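Local coordinates for amidohydrolase family protein (Acinetobacter baumannii, PDB 4I6K), which probably hydrolyses the lactone ring of 2-pyrone-4,6-dicarboxylic acid and is seen here with citric acid bound, at residues 33-38 and 47-52; 39-44 and 75-80; 57-62 and 94-99; 80-85 and 100-105. All blocks are in the same frame, centred on the assembly; numbering follows the deposited sequence.

Contact 3 is the core contact, set against the strands of the barrel: helix 55-64 lies on the start of strand 96-100 through methyl groups, a phenyl edge and an arginine. Contact 1 is at the surface, where two parts of one long loop meet through aromatic packing and a threonine-glutamate bond. Contacts 2 and 4 are partly buried. The first ties that loop to a 3-10 turn through one backbone carbonyl, and the second joins the start of helix 83-91 to the end of strand 96-100 through an asparagine. Phe77 of contact 2 packs on Phe35 and Pro49 of contact 1, Thr80 belongs to contacts 2 and 4, and Met85 of contact 4 touches Ile99.

Contact 1 (33-38 and 47-52); sequences HVFSTQ and YAPDYE. With CIT (citric acid), chain B.
Phe35 sets the tip of its ring against Pro49 and Tyr51, closing the long loop that follows strand 28-32 at the C-terminal rim of the amidohydrolase (beta/alpha)8 barrel. Its chi1 of 57°, with CG between the backbone N and the carbonyl carbon, points the ring across the loop, and Phe35 CE1 comes to 3.6 Å from Pro49 CB. The same CE1 lies over one face of the Tyr51 ring, with Phe35 CZ 3.8 Å from Tyr51 CE1. With centroids 5.6 Å apart and planes at 58°, the two rings form an oblique pair. Tyr51 OH sits in the plane of the Phe35 ring, at its edge, and is hydrogen-bonded to Glu255.

On the exposed side Glu52 and Thr37 are joined by a hydrogen bond. The glutamate chain bends at chi2 (31°), and Thr37 OG1 donates to the syn lone pair of Glu52 OE1 at 2.9 Å, the side chains crossing at about a right angle. An apparent bond from Thr37 N to Glu52 OE2 is doubtful, since OE2 is modelled too close to Ser36. Beside it Ser36 OG accepts from Gln38 N at 2.7 Å in an ST turn. The same loop reaches the bound citric acid: His33 NE2 gives weak bonds to its O3 and O4, and Tyr47 OH donates to citrate O2 at 2.8 Å.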
loop_
_atom_site.group_PDB
_atom_site.type_symbol
_atom_site.label_atom_id
_atom_site.label_comp_id
_atom_site.label_asym_id
_atom_site.label_seq_id
_atom_site.Cartn_x
_atom_site.Cartn_y
_atom_site.Cartn_z
ATOM N N HIS A 33 0.238 9.128 3.067
ATOM C CA HIS A 33 1.620 9.590 3.110
ATOM C C HIS A 33 1.671 10.945 3.790
ATOM O O HIS A 33 0.794 11.766 3.583
ATOM C CB HIS A 33 2.194 9.728 1.700
ATOM C CG HIS A 33 2.013 8.518 0.835
ATOM N ND1 HIS A 33 2.871 7.440 0.870
ATOM C CD2 HIS A 33 1.103 8.239 -0.131
ATOM C CE1 HIS A 33 2.491 6.543 -0.024
ATOM N NE2 HIS A 33 1.417 7.000 -0.641
ATOM N N VAL A 34 2.672 11.173 4.633
ATOM C CA VAL A 34 2.939 12.527 5.102
ATOM C C VAL A 34 4.243 12.966 4.491
ATOM O O VAL A 34 5.104 12.138 4.193
ATOM C CB VAL A 34 3.081 12.637 6.632
ATOM C CG1 VAL A 34 1.746 12.403 7.312
ATOM C CG2 VAL A 34 4.138 11.672 7.139
ATOM N N PHE A 35 4.378 14.271 4.291
ATOM C CA PHE A 35 5.622 14.865 3.804
ATOM C C PHE A 35 5.494 16.391 3.831
ATOM O O PHE A 35 4.387 16.939 3.979
ATOM C CB PHE A 35 5.959 14.379 2.386
ATOM C CG PHE A 35 4.877 14.657 1.394
ATOM C CD1 PHE A 35 4.714 15.933 0.870
ATOM C CD2 PHE A 35 3.991 13.657 1.007
ATOM C CE1 PHE A 35 3.700 16.211 -0.038
ATOM C CE2 PHE A 35 2.968 13.924 0.090
ATOM C CZ PHE A 35 2.824 15.201 -0.430
ATOM N N SER A 36 6.637 17.058 3.694
ATOM C CA SER A 36 6.727 18.510 3.766
ATOM C C SER A 36 7.693 18.994 2.709
ATOM O O SER A 36 8.489 18.216 2.201
ATOM C CB SER A 36 7.263 18.935 5.123
ATOM O OG SER A 36 8.264 19.921 4.947
ATOM N N THR A 37 7.655 20.284 2.392
ATOM C CA THR A 37 8.538 20.799 1.357
ATOM C C THR A 37 9.943 20.961 1.904
ATOM O O THR A 37 10.891 21.166 1.153
ATOM C CB THR A 37 8.031 22.110 0.755
ATOM O OG1 THR A 37 6.601 22.155 0.837
ATOM C CG2 THR A 37 8.444 22.196 -0.703
ATOM N N GLN A 38 10.070 20.842 3.220
ATOM C CA GLN A 38 11.372 20.834 3.877
ATOM C C GLN A 38 12.111 19.514 3.645
ATOM O O GLN A 38 13.340 19.468 3.641
ATOM C CB GLN A 38 11.198 21.092 5.372
ATOM C CG GLN A 38 10.586 22.452 5.677
ATOM C CD GLN A 38 10.096 22.572 7.108
ATOM O OE1 GLN A 38 9.298 21.754 7.578
ATOM N NE2 GLN A 38 10.564 23.602 7.807
ATOM N N TYR A 47 8.004 13.019 -9.543
ATOM C CA TYR A 47 7.318 14.261 -9.238
ATOM C C TYR A 47 7.701 14.734 -7.854
ATOM O O TYR A 47 8.262 13.977 -7.054
ATOM C CB TYR A 47 5.800 14.096 -9.323
ATOM C CG TYR A 47 5.211 13.223 -8.242
ATOM C CD1 TYR A 47 4.556 13.778 -7.148
ATOM C CD2 TYR A 47 5.306 11.839 -8.321
ATOM C CE1 TYR A 47 4.016 12.976 -6.160
ATOM C CE2 TYR A 47 4.775 11.027 -7.343
ATOM C CZ TYR A 47 4.132 11.596 -6.265
ATOM O OH TYR A 47 3.604 10.771 -5.296
ATOM N N ALA A 48 7.401 15.998 -7.579
ATOM C CA ALA A 48 7.758 16.620 -6.308
ATOM C C ALA A 48 6.640 17.551 -5.900
ATOM O O ALA A 48 6.572 18.677 -6.380
ATOM C CB ALA A 48 9.062 17.391 -6.434
ATOM N N PRO A 49 5.754 17.074 -5.015
ATOM C CA PRO A 49 4.591 17.847 -4.594
ATOM C C PRO A 49 5.030 19.170 -3.964
ATOM O O PRO A 49 6.103 19.237 -3.364
ATOM C CB PRO A 49 3.932 16.947 -3.543
ATOM C CG PRO A 49 4.591 15.598 -3.689
ATOM C CD PRO A 49 5.940 15.854 -4.211
ATOM N N ASP A 50 4.204 20.202 -4.090
ATOM C CA ASP A 50 4.554 21.549 -3.629
ATOM C C ASP A 50 3.608 22.025 -2.534
ATOM O O ASP A 50 3.063 23.129 -2.594
ATOM C CB ASP A 50 4.498 22.523 -4.808
ATOM C CG ASP A 50 4.912 23.934 -4.426
ATOM O OD1 ASP A 50 5.740 24.090 -3.498
ATOM O OD2 ASP A 50 4.406 24.886 -5.062
ATOM N N TYR A 51 3.388 21.180 -1.540
ATOM C CA TYR A 51 2.485 21.538 -0.463
ATOM C C TYR A 51 2.836 20.718 0.757
ATOM O O TYR A 51 3.666 19.822 0.683
ATOM C CB TYR A 51 1.019 21.325 -0.869
ATOM C CG TYR A 51 0.704 19.937 -1.395
ATOM C CD1 TYR A 51 0.272 18.931 -0.541
ATOM C CD2 TYR A 51 0.826 19.643 -2.747
ATOM C CE1 TYR A 51 -0.019 17.660 -1.015
ATOM C CE2 TYR A 51 0.547 18.377 -3.235
ATOM C CZ TYR A 51 0.123 17.390 -2.360
ATOM O OH TYR A 51 -0.160 16.135 -2.835
ATOM N N GLU A 52 2.209 21.045 1.882
ATOM C CA GLU A 52 2.444 20.357 3.144
ATOM C C GLU A 52 1.426 19.236 3.324
ATOM O O GLU A 52 0.228 19.476 3.204
ATOM C CB GLU A 52 2.304 21.356 4.297
ATOM C CG GLU A 52 3.606 21.821 4.918
ATOM C CD GLU A 52 4.756 21.861 3.942
ATOM O OE1 GLU A 52 4.681 22.620 2.953
ATOM O OE2 GLU A 52 5.746 21.131 4.177
HETATM C C1 CIT B . 4.306 7.557 -3.966
HETATM O O1 CIT B . 4.939 6.679 -3.329
HETATM O O2 CIT B . 4.925 8.443 -4.591
HETATM C C2 CIT B . 2.802 7.541 -4.028
HETATM C C3 CIT B . 2.418 6.470 -5.037
HETATM O O7 CIT B . 2.736 5.191 -4.419
HETATM C C4 CIT B . 0.934 6.524 -5.275
HETATM C C5 CIT B . 0.422 6.275 -3.890
HETATM O O3 CIT B . 0.587 5.154 -3.346
HETATM O O4 CIT B . -0.141 7.210 -3.288
HETATM C C6 CIT B . 3.163 6.622 -6.363
HETATM O O5 CIT B . 2.888 7.533 -7.185
HETATM O O6 CIT B . 4.068 5.800 -6.645
#

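Contact 2 (39-44 and 75-80); sequences DHSIET and PSFLGT
Ser41 meets the ring side chain of Phe77 obliquely, its OG 3.5 Å from Phe77 CB and farther from CD1. A chi1 of 52° sets Phe77 CG between backbone N and carbonyl carbon and turns one ring face to Pro75 CB, 3.6 Å above the plane and shifted toward the rim, while Phe35 and Tyr47 make edge-to-face pairs with it. In the 39-44 segment, Ile42 N lies above one face of the His40 ring, offset toward the rim.

The carbonyl oxygen of Phe77 is where the two segments bond. Ile42 N donates to Phe77 O at 2.9 Å with an N-H...O angle of 160°. The oxygen also takes a weak bond from Ser41 OG at 3.4 Å and a CA-H...O contact from Ser41 CA at 3.3 Å, so three groups converge on one acceptor.

Residues 76-78 form a short 3-10 turn in the loop after strand 69-73 of the (beta/alpha)8 barrel, with Leu78 N bonded to Pro75 O and Gly79 N to Ser76 O. The turn places Ser76 OG where it hydrogen-bonds the citric acid, and the 39-44 segment lies against the turn's outer side.

Gly79, at positive phi (57°), lets the chain leave the turn beside Ile42, whose CG2 is 3.8 Å from Gly79 N. Leu78 points its CD2 branch the other way along the segment, 3.7 Å from Asp39 CB, while Asp39 OD1 is held by Ser36 N.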
loop_
_atom_site.group_PDB
_atom_site.type_symbol
_atom_site.label_atom_id
_atom_site.label_comp_id
_atom_site.label_asym_id
_atom_site.label_seq_id
_atom_site.Cartn_x
_atom_site.Cartn_y
_atom_site.Cartn_z
ATOM N N ASP A 39 11.357 18.438 3.449
ATOM C CA ASP A 39 11.947 17.134 3.134
ATOM C C ASP A 39 12.630 17.165 1.766
ATOM O O ASP A 39 12.175 17.852 0.859
ATOM C CB ASP A 39 10.875 16.038 3.167
ATOM C CG ASP A 39 10.150 15.978 4.496
ATOM O OD1 ASP A 39 8.956 15.623 4.512
ATOM O OD2 ASP A 39 10.772 16.302 5.525
ATOM N N HIS A 40 13.725 16.421 1.629
ATOM C CA HIS A 40 14.456 16.348 0.371
ATOM C C HIS A 40 13.794 15.379 -0.616
ATOM O O HIS A 40 13.578 14.209 -0.314
ATOM C CB HIS A 40 15.919 15.961 0.631
ATOM C CG HIS A 40 16.702 15.635 -0.606
ATOM N ND1 HIS A 40 17.037 16.583 -1.551
ATOM C CD2 HIS A 40 17.246 14.471 -1.037
ATOM C CE1 HIS A 40 17.739 16.015 -2.516
ATOM N NE2 HIS A 40 17.879 14.734 -2.229
ATOM N N SER A 41 13.467 15.887 -1.797
ATOM C CA SER A 41 12.923 15.064 -2.863
ATOM C C SER A 41 14.070 14.601 -3.769
ATOM O O SER A 41 14.813 15.422 -4.305
ATOM C CB SER A 41 11.891 15.860 -3.661
ATOM O OG SER A 41 11.166 15.015 -4.535
ATOM N N ILE A 42 14.215 13.289 -3.933
ATOM C CA ILE A 42 15.375 12.740 -4.630
ATOM C C ILE A 42 15.472 13.179 -6.094
ATOM O O ILE A 42 14.454 13.467 -6.743
ATOM C CB ILE A 42 15.452 11.197 -4.513
ATOM C CG1 ILE A 42 14.306 10.543 -5.300
ATOM C CG2 ILE A 42 15.459 10.780 -3.034
ATOM C CD1 ILE A 42 14.383 9.034 -5.382
ATOM N N GLU A 43 16.707 13.210 -6.594
ATOM C CA GLU A 43 17.037 13.800 -7.891
ATOM C C GLU A 43 16.229 13.203 -9.043
ATOM O O GLU A 43 15.858 13.903 -9.989
ATOM C CB GLU A 43 18.540 13.655 -8.163
ATOM C CG GLU A 43 19.045 14.368 -9.420
ATOM C CD GLU A 43 20.417 13.870 -9.867
ATOM O OE1 GLU A 43 20.641 12.639 -9.860
ATOM O OE2 GLU A 43 21.268 14.710 -10.232
ATOM N N THR A 44 15.959 11.908 -8.957
ATOM C CA THR A 44 15.241 11.210 -10.011
ATOM C C THR A 44 13.732 11.070 -9.740
ATOM O O THR A 44 13.063 10.250 -10.376
ATOM C CB THR A 44 15.844 9.811 -10.228
ATOM O OG1 THR A 44 15.620 9.010 -9.062
ATOM C CG2 THR A 44 17.340 9.915 -10.467
ATOM N N PRO A 75 6.967 7.542 0.708
ATOM C CA PRO A 75 6.716 7.983 -0.658
ATOM C C PRO A 75 7.916 7.797 -1.574
ATOM O O PRO A 75 9.053 7.930 -1.143
ATOM C CB PRO A 75 6.411 9.477 -0.502
ATOM C CG PRO A 75 6.334 9.737 0.974
ATOM C CD PRO A 75 7.119 8.674 1.634
ATOM N N SER A 76 7.639 7.487 -2.834
ATOM C CA SER A 76 8.667 7.326 -3.853
ATOM C C SER A 76 9.651 8.490 -3.911
ATOM O O SER A 76 10.864 8.282 -3.971
ATOM C CB SER A 76 8.017 7.168 -5.229
ATOM O OG SER A 76 7.141 8.253 -5.483
ATOM N N PHE A 77 9.137 9.715 -3.889
ATOM C CA PHE A 77 9.998 10.885 -4.074
ATOM C C PHE A 77 10.899 11.169 -2.892
ATOM O O PHE A 77 11.791 12.016 -2.986
ATOM C CB PHE A 77 9.177 12.128 -4.419
ATOM C CG PHE A 77 8.059 12.389 -3.475
ATOM C CD1 PHE A 77 8.281 13.102 -2.301
ATOM C CD2 PHE A 77 6.778 11.923 -3.753
ATOM C CE1 PHE A 77 7.242 13.356 -1.414
ATOM C CE2 PHE A 77 5.741 12.158 -2.876
ATOM C CZ PHE A 77 5.968 12.872 -1.703
ATOM N N LEU A 78 10.681 10.458 -1.786
ATOM C CA LEU A 78 11.540 10.616 -0.608
ATOM C C LEU A 78 12.615 9.543 -0.476
ATOM O O LEU A 78 13.347 9.534 0.515
ATOM C CB LEU A 78 10.720 10.706 0.675
ATOM C CG LEU A 78 9.894 11.989 0.782
ATOM C CD1 LEU A 78 9.110 11.966 2.071
ATOM C CD2 LEU A 78 10.788 13.224 0.706
ATOM N N GLY A 79 12.710 8.649 -1.462
ATOM C CA GLY A 79 13.794 7.661 -1.491
ATOM C C GLY A 79 13.849 6.794 -0.244
ATOM O O GLY A 79 12.816 6.339 0.251
ATOM N N THR A 80 15.054 6.559 0.271
ATOM C CA THR A 80 15.221 5.690 1.421
ATOM C C THR A 80 15.418 6.492 2.695
ATOM O O THR A 80 15.810 5.942 3.715
ATOM C CB THR A 80 16.408 4.747 1.267
ATOM O OG1 THR A 80 17.620 5.513 1.252
ATOM C CG2 THR A 80 16.284 3.914 -0.027
#

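Contact 3 (57-62 and 94-99); sequences SFISHL and DRLKGI
Arg95 reaches across to Ile59 and Leu62, and its side chain can be followed outward. From CB the chain leaves with CG anti to the carbonyl carbon (chi1 -56°), stays extended through chi2, then bends at chi3 (65°), which turns the guanidinium group onto the helix. NE gives its hydrogen to Thr68 O. Beyond it, one face of the guanidinium receives Ile59 CG1. NH1 lies 3.8 Å from Ile59 CG2 and makes a salt bridge with Asp63 OD2. NH2 ends 3.8 Å from Leu62 CB, which approaches obliquely, and donates to Phe67 O. All three nitrogens are thus bonded, consistent with a rigidly held group.

Helix 55-64 crosses between strands 28-32 and 69-73 in the (beta/alpha)8 barrel. Here it also meets the beginning of the third strand, 96-100, with Phe58 and Leu62 touching strand 28-32.

Leu96, the first residue of that strand, points its CB toward the helix and divides its two methyls. CD1 is 3.9 Å from Ile59 CD1, the two side chains crossing at a slant. CD2 comes to the edge of the Phe58 ring, near its plane, at 3.9 Å from Phe58 CE2, the two side chains running antiparallel alongside one another. Phe58 reaches this place with a chi1 of 177°, its CG turned away from its own backbone N; Leu62 CG lies over one face of the ring, 4.1 Å above the plane.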
loop_
_atom_site.group_PDB
_atom_site.type_symbol
_atom_site.label_atom_id
_atom_site.label_comp_id
_atom_site.label_asym_id
_atom_site.label_seq_id
_atom_site.Cartn_x
_atom_site.Cartn_y
_atom_site.Cartn_z
ATOM N N SER A 57 -2.786 17.151 9.655
ATOM C CA SER A 57 -3.858 17.094 8.677
ATOM C C SER A 57 -4.402 15.666 8.546
ATOM O O SER A 57 -5.614 15.452 8.496
ATOM C CB SER A 57 -3.372 17.622 7.325
ATOM O OG SER A 57 -4.453 17.722 6.416
ATOM N N PHE A 58 -3.499 14.689 8.510
ATOM C CA PHE A 58 -3.905 13.301 8.328
ATOM C C PHE A 58 -4.709 12.752 9.510
ATOM O O PHE A 58 -5.774 12.159 9.317
ATOM C CB PHE A 58 -2.698 12.413 8.032
ATOM C CG PHE A 58 -3.040 10.960 7.909
ATOM C CD1 PHE A 58 -4.003 10.541 7.015
ATOM C CD2 PHE A 58 -2.404 10.014 8.695
ATOM C CE1 PHE A 58 -4.325 9.199 6.909
ATOM C CE2 PHE A 58 -2.719 8.671 8.593
ATOM C CZ PHE A 58 -3.676 8.262 7.701
ATOM N N ILE A 59 -4.201 12.939 10.725
ATOM C CA ILE A 59 -4.939 12.520 11.913
ATOM C C ILE A 59 -6.261 13.264 11.974
ATOM O O ILE A 59 -7.252 12.755 12.502
ATOM C CB ILE A 59 -4.154 12.762 13.232
ATOM C CG1 ILE A 59 -3.406 11.500 13.671
ATOM C CG2 ILE A 59 -5.110 13.099 14.350
ATOM C CD1 ILE A 59 -2.447 10.963 12.666
ATOM N N SER A 60 -6.286 14.474 11.425
ATOM C CA SER A 60 -7.521 15.252 11.421
ATOM C C SER A 60 -8.602 14.612 10.550
ATOM O O SER A 60 -9.782 14.638 10.892
ATOM C CB SER A 60 -7.258 16.676 10.955
ATOM O OG SER A 60 -8.445 17.426 11.044
ATOM N N HIS A 61 -8.202 14.046 9.415
ATOM C CA HIS A 61 -9.148 13.330 8.562
ATOM C C HIS A 61 -9.631 12.020 9.189
ATOM O O HIS A 61 -10.796 11.647 9.040
ATOM C CB HIS A 61 -8.540 13.060 7.193
ATOM C CG HIS A 61 -8.354 14.292 6.368
ATOM N ND1 HIS A 61 -7.112 14.812 6.074
ATOM C CD2 HIS A 61 -9.255 15.117 5.785
ATOM C CE1 HIS A 61 -7.254 15.898 5.335
ATOM N NE2 HIS A 61 -8.546 16.102 5.142
ATOM N N LEU A 62 -8.729 11.319 9.877
ATOM C CA LEU A 62 -9.091 10.093 10.584
ATOM C C LEU A 62 -10.152 10.396 11.634
ATOM O O LEU A 62 -11.168 9.705 11.725
ATOM C CB LEU A 62 -7.865 9.458 11.250
ATOM C CG LEU A 62 -6.717 8.992 10.348
ATOM C CD1 LEU A 62 -5.710 8.171 11.154
ATOM C CD2 LEU A 62 -7.251 8.185 9.183
ATOM N N ASP A 94 0.299 5.340 18.980
ATOM C CA ASP A 94 -0.831 4.513 19.368
ATOM C C ASP A 94 -1.824 4.351 18.218
ATOM O O ASP A 94 -2.713 3.504 18.264
ATOM C CB ASP A 94 -1.512 5.103 20.617
ATOM C CG ASP A 94 -1.896 6.590 20.450
ATOM O OD1 ASP A 94 -1.184 7.364 19.759
ATOM O OD2 ASP A 94 -2.931 6.984 21.024
ATOM N N ARG A 95 -1.660 5.161 17.180
ATOM C CA ARG A 95 -2.611 5.157 16.073
ATOM C C ARG A 95 -1.965 4.832 14.728
ATOM O O ARG A 95 -2.652 4.417 13.792
ATOM C CB ARG A 95 -3.359 6.497 16.013
ATOM C CG ARG A 95 -4.065 6.834 17.318
ATOM C CD ARG A 95 -4.893 8.080 17.216
ATOM N NE ARG A 95 -6.008 7.941 16.284
ATOM C CZ ARG A 95 -6.753 8.966 15.887
ATOM N NH1 ARG A 95 -6.480 10.177 16.352
ATOM N NH2 ARG A 95 -7.759 8.792 15.031
ATOM N N LEU A 96 -0.648 4.992 14.645
ATOM C CA LEU A 96 0.047 4.863 13.372
ATOM C C LEU A 96 1.135 3.805 13.362
ATOM O O LEU A 96 1.921 3.711 14.310
ATOM C CB LEU A 96 0.698 6.192 12.997
ATOM C CG LEU A 96 -0.240 7.381 12.861
ATOM C CD1 LEU A 96 0.583 8.582 12.410
ATOM C CD2 LEU A 96 -1.368 7.063 11.882
ATOM N N LYS A 97 1.184 3.040 12.271
ATOM C CA LYS A 97 2.359 2.244 11.913
ATOM C C LYS A 97 2.855 2.644 10.525
ATOM O O LYS A 97 2.170 3.370 9.813
ATOM C CB LYS A 97 2.039 0.750 11.980
ATOM C CG LYS A 97 1.956 0.246 13.415
ATOM C CD LYS A 97 1.032 -0.955 13.587
ATOM C CE LYS A 97 1.044 -1.388 15.050
ATOM N NZ LYS A 97 0.688 -2.817 15.245
ATOM N N GLY A 98 4.034 2.163 10.137
ATOM C CA GLY A 98 4.636 2.574 8.882
ATOM C C GLY A 98 5.214 1.472 7.998
ATOM O O GLY A 98 5.514 0.366 8.456
ATOM N N ILE A 99 5.346 1.790 6.713
ATOM C CA ILE A 99 6.020 0.929 5.748
ATOM C C ILE A 99 7.178 1.745 5.214
ATOM O O ILE A 99 6.972 2.808 4.645
ATOM C CB ILE A 99 5.090 0.548 4.563
ATOM C CG1 ILE A 99 3.876 -0.238 5.055
ATOM C CG2 ILE A 99 5.855 -0.234 3.473
ATOM C CD1 ILE A 99 4.222 -1.547 5.685
#

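Contact 4 (80-85 and 100-105); sequences TNNQAM and AVVQHT
Val101 O is gripped from two directions by the 80-85 segment. Asn82 ND2 donates to it at 2.7 Å, the shortest polar bond of the contact, with an N-H...O angle of 164° and the oxygen close to the amide plane of Asn82. Thr80 CA adds a CA-H...O contact to the same Val101 O at 3.4 Å. The amide oxygen is used as well: Val101 N donates to Asn82 OD1 at 2.9 Å and 165°. One asparagine side chain therefore pairs with both the N-H and the C=O of a single residue, and the two bonds fix the rotation of the amide. A chi1 of -65° directs CG toward the strand end, where Ala100 CB lies 3.4 Å from Asn82 OD1. The asparagine is buried, and these backbone partners satisfy both of its polar atoms.

Asn82 holds the N-cap position of helix 83-91, yet its side chain makes no capping bond. Asn81 OD1 instead accepts from Gln83 N at 3.1 Å, forming an Asx turn. Within the first turn of the helix, Met85 bends at chi3 to bring CE within 3.7 Å of Ala100 CA. On the exposed side Thr80 CG2 lies 3.9 Å from Gln103 N. Gln74 NE2 is hydrogen-bonded to both Gly79 O and Asn81 O, bridging the turn that leads into the helix. These contacts join the helix start to the C-terminal end of strand 96-100, within the right-handed beta-alpha-beta crossover 69-73, 83-91, 96-100 of the (beta/alpha)8 barrel.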
loop_
_atom_site.group_PDB
_atom_site.type_symbol
_atom_site.label_atom_id
_atom_site.label_comp_id
_atom_site.label_asym_id
_atom_site.label_seq_id
_atom_site.Cartn_x
_atom_site.Cartn_y
_atom_site.Cartn_z
ATOM N N THR A 80 15.054 6.559 0.271
ATOM C CA THR A 80 15.221 5.690 1.421
ATOM C C THR A 80 15.418 6.492 2.695
ATOM O O THR A 80 15.810 5.942 3.715
ATOM C CB THR A 80 16.408 4.747 1.267
ATOM O OG1 THR A 80 17.620 5.513 1.252
ATOM C CG2 THR A 80 16.284 3.914 -0.027
ATOM N N ASN A 81 15.147 7.792 2.640
ATOM C CA ASN A 81 15.130 8.598 3.857
ATOM C C ASN A 81 13.752 8.548 4.476
ATOM O O ASN A 81 12.857 9.250 4.030
ATOM C CB ASN A 81 15.497 10.047 3.562
ATOM C CG ASN A 81 15.622 10.876 4.825
ATOM O OD1 ASN A 81 15.127 10.489 5.887
ATOM N ND2 ASN A 81 16.293 12.021 4.720
ATOM N N ASN A 82 13.582 7.701 5.488
ATOM C CA ASN A 82 12.269 7.465 6.089
ATOM C C ASN A 82 11.942 8.401 7.260
ATOM O O ASN A 82 10.932 8.234 7.943
ATOM C CB ASN A 82 12.159 6.009 6.532
ATOM C CG ASN A 82 12.203 5.038 5.360
ATOM O OD1 ASN A 82 11.218 4.874 4.640
ATOM N ND2 ASN A 82 13.344 4.384 5.170
ATOM N N GLN A 83 12.742 9.427 7.473
ATOM C CA GLN A 83 12.591 10.262 8.655
ATOM C C GLN A 83 11.280 11.011 8.839
ATOM O O GLN A 83 10.769 11.069 9.941
ATOM C CB GLN A 83 13.736 11.262 8.737
ATOM C CG GLN A 83 14.961 10.700 9.382
ATOM C CD GLN A 83 14.717 10.281 10.798
ATOM O OE1 GLN A 83 14.148 11.020 11.586
ATOM N NE2 GLN A 83 15.153 9.089 11.135
ATOM N N ALA A 84 10.731 11.592 7.787
ATOM C CA ALA A 84 9.443 12.284 7.946
ATOM C C ALA A 84 8.379 11.342 8.509
ATOM O O ALA A 84 7.685 11.673 9.472
ATOM C CB ALA A 84 8.986 12.877 6.634
ATOM N N MET A 85 8.266 10.163 7.900
ATOM C CA MET A 85 7.342 9.132 8.361
ATOM C C MET A 85 7.642 8.651 9.788
ATOM O O MET A 85 6.728 8.467 10.600
ATOM C CB MET A 85 7.365 7.934 7.408
ATOM C CG MET A 85 6.411 6.831 7.820
ATOM S SD MET A 85 6.412 5.441 6.686
ATOM C CE MET A 85 8.109 4.903 6.834
ATOM N N ALA A 100 8.392 1.253 5.406
ATOM C CA ALA A 100 9.582 1.996 5.019
ATOM C C ALA A 100 10.047 1.593 3.635
ATOM O O ALA A 100 9.543 0.624 3.047
ATOM C CB ALA A 100 10.722 1.777 6.043
ATOM N N VAL A 101 11.005 2.358 3.121
ATOM C CA VAL A 101 11.727 2.002 1.910
ATOM C C VAL A 101 13.201 2.035 2.278
ATOM O O VAL A 101 13.674 2.999 2.887
ATOM C CB VAL A 101 11.414 2.978 0.769
ATOM C CG1 VAL A 101 12.244 2.665 -0.487
ATOM C CG2 VAL A 101 9.911 2.926 0.458
ATOM N N VAL A 102 13.911 0.960 1.943
ATOM C CA VAL A 102 15.304 0.790 2.336
ATOM C C VAL A 102 16.071 0.112 1.228
ATOM O O VAL A 102 15.489 -0.593 0.423
ATOM C CB VAL A 102 15.419 -0.108 3.576
ATOM C CG1 VAL A 102 14.703 0.514 4.763
ATOM C CG2 VAL A 102 14.843 -1.472 3.266
ATOM N N GLN A 103 17.379 0.342 1.179
ATOM C CA GLN A 103 18.284 -0.410 0.305
ATOM C C GLN A 103 18.192 -1.886 0.664
ATOM O O GLN A 103 18.162 -2.217 1.846
ATOM C CB GLN A 103 19.723 0.050 0.542
ATOM C CG GLN A 103 19.970 1.517 0.259
ATOM C CD GLN A 103 19.885 1.828 -1.220
ATOM O OE1 GLN A 103 19.357 1.034 -1.999
ATOM N NE2 GLN A 103 20.409 2.982 -1.618
ATOM N N HIS A 104 18.173 -2.781 -0.322
ATOM C CA HIS A 104 18.129 -4.201 0.008
ATOM C C HIS A 104 19.418 -4.658 0.697
ATOM O O HIS A 104 19.508 -5.792 1.172
ATOM C CB HIS A 104 17.806 -5.073 -1.203
ATOM C CG HIS A 104 18.888 -5.117 -2.235
ATOM N ND1 HIS A 104 18.901 -4.288 -3.338
ATOM C CD2 HIS A 104 19.984 -5.905 -2.346
ATOM C CE1 HIS A 104 19.965 -4.555 -4.074
ATOM N NE2 HIS A 104 20.639 -5.530 -3.494
ATOM N N THR A 105 20.401 -3.764 0.786
ATOM C CA THR A 105 21.659 -4.089 1.468
ATOM C C THR A 105 21.708 -3.564 2.906
ATOM O O THR A 105 22.704 -3.741 3.611
ATOM C CB THR A 105 22.873 -3.550 0.713
ATOM O OG1 THR A 105 22.724 -2.132 0.523
ATOM C CG2 THR A 105 23.005 -4.251 -0.634
#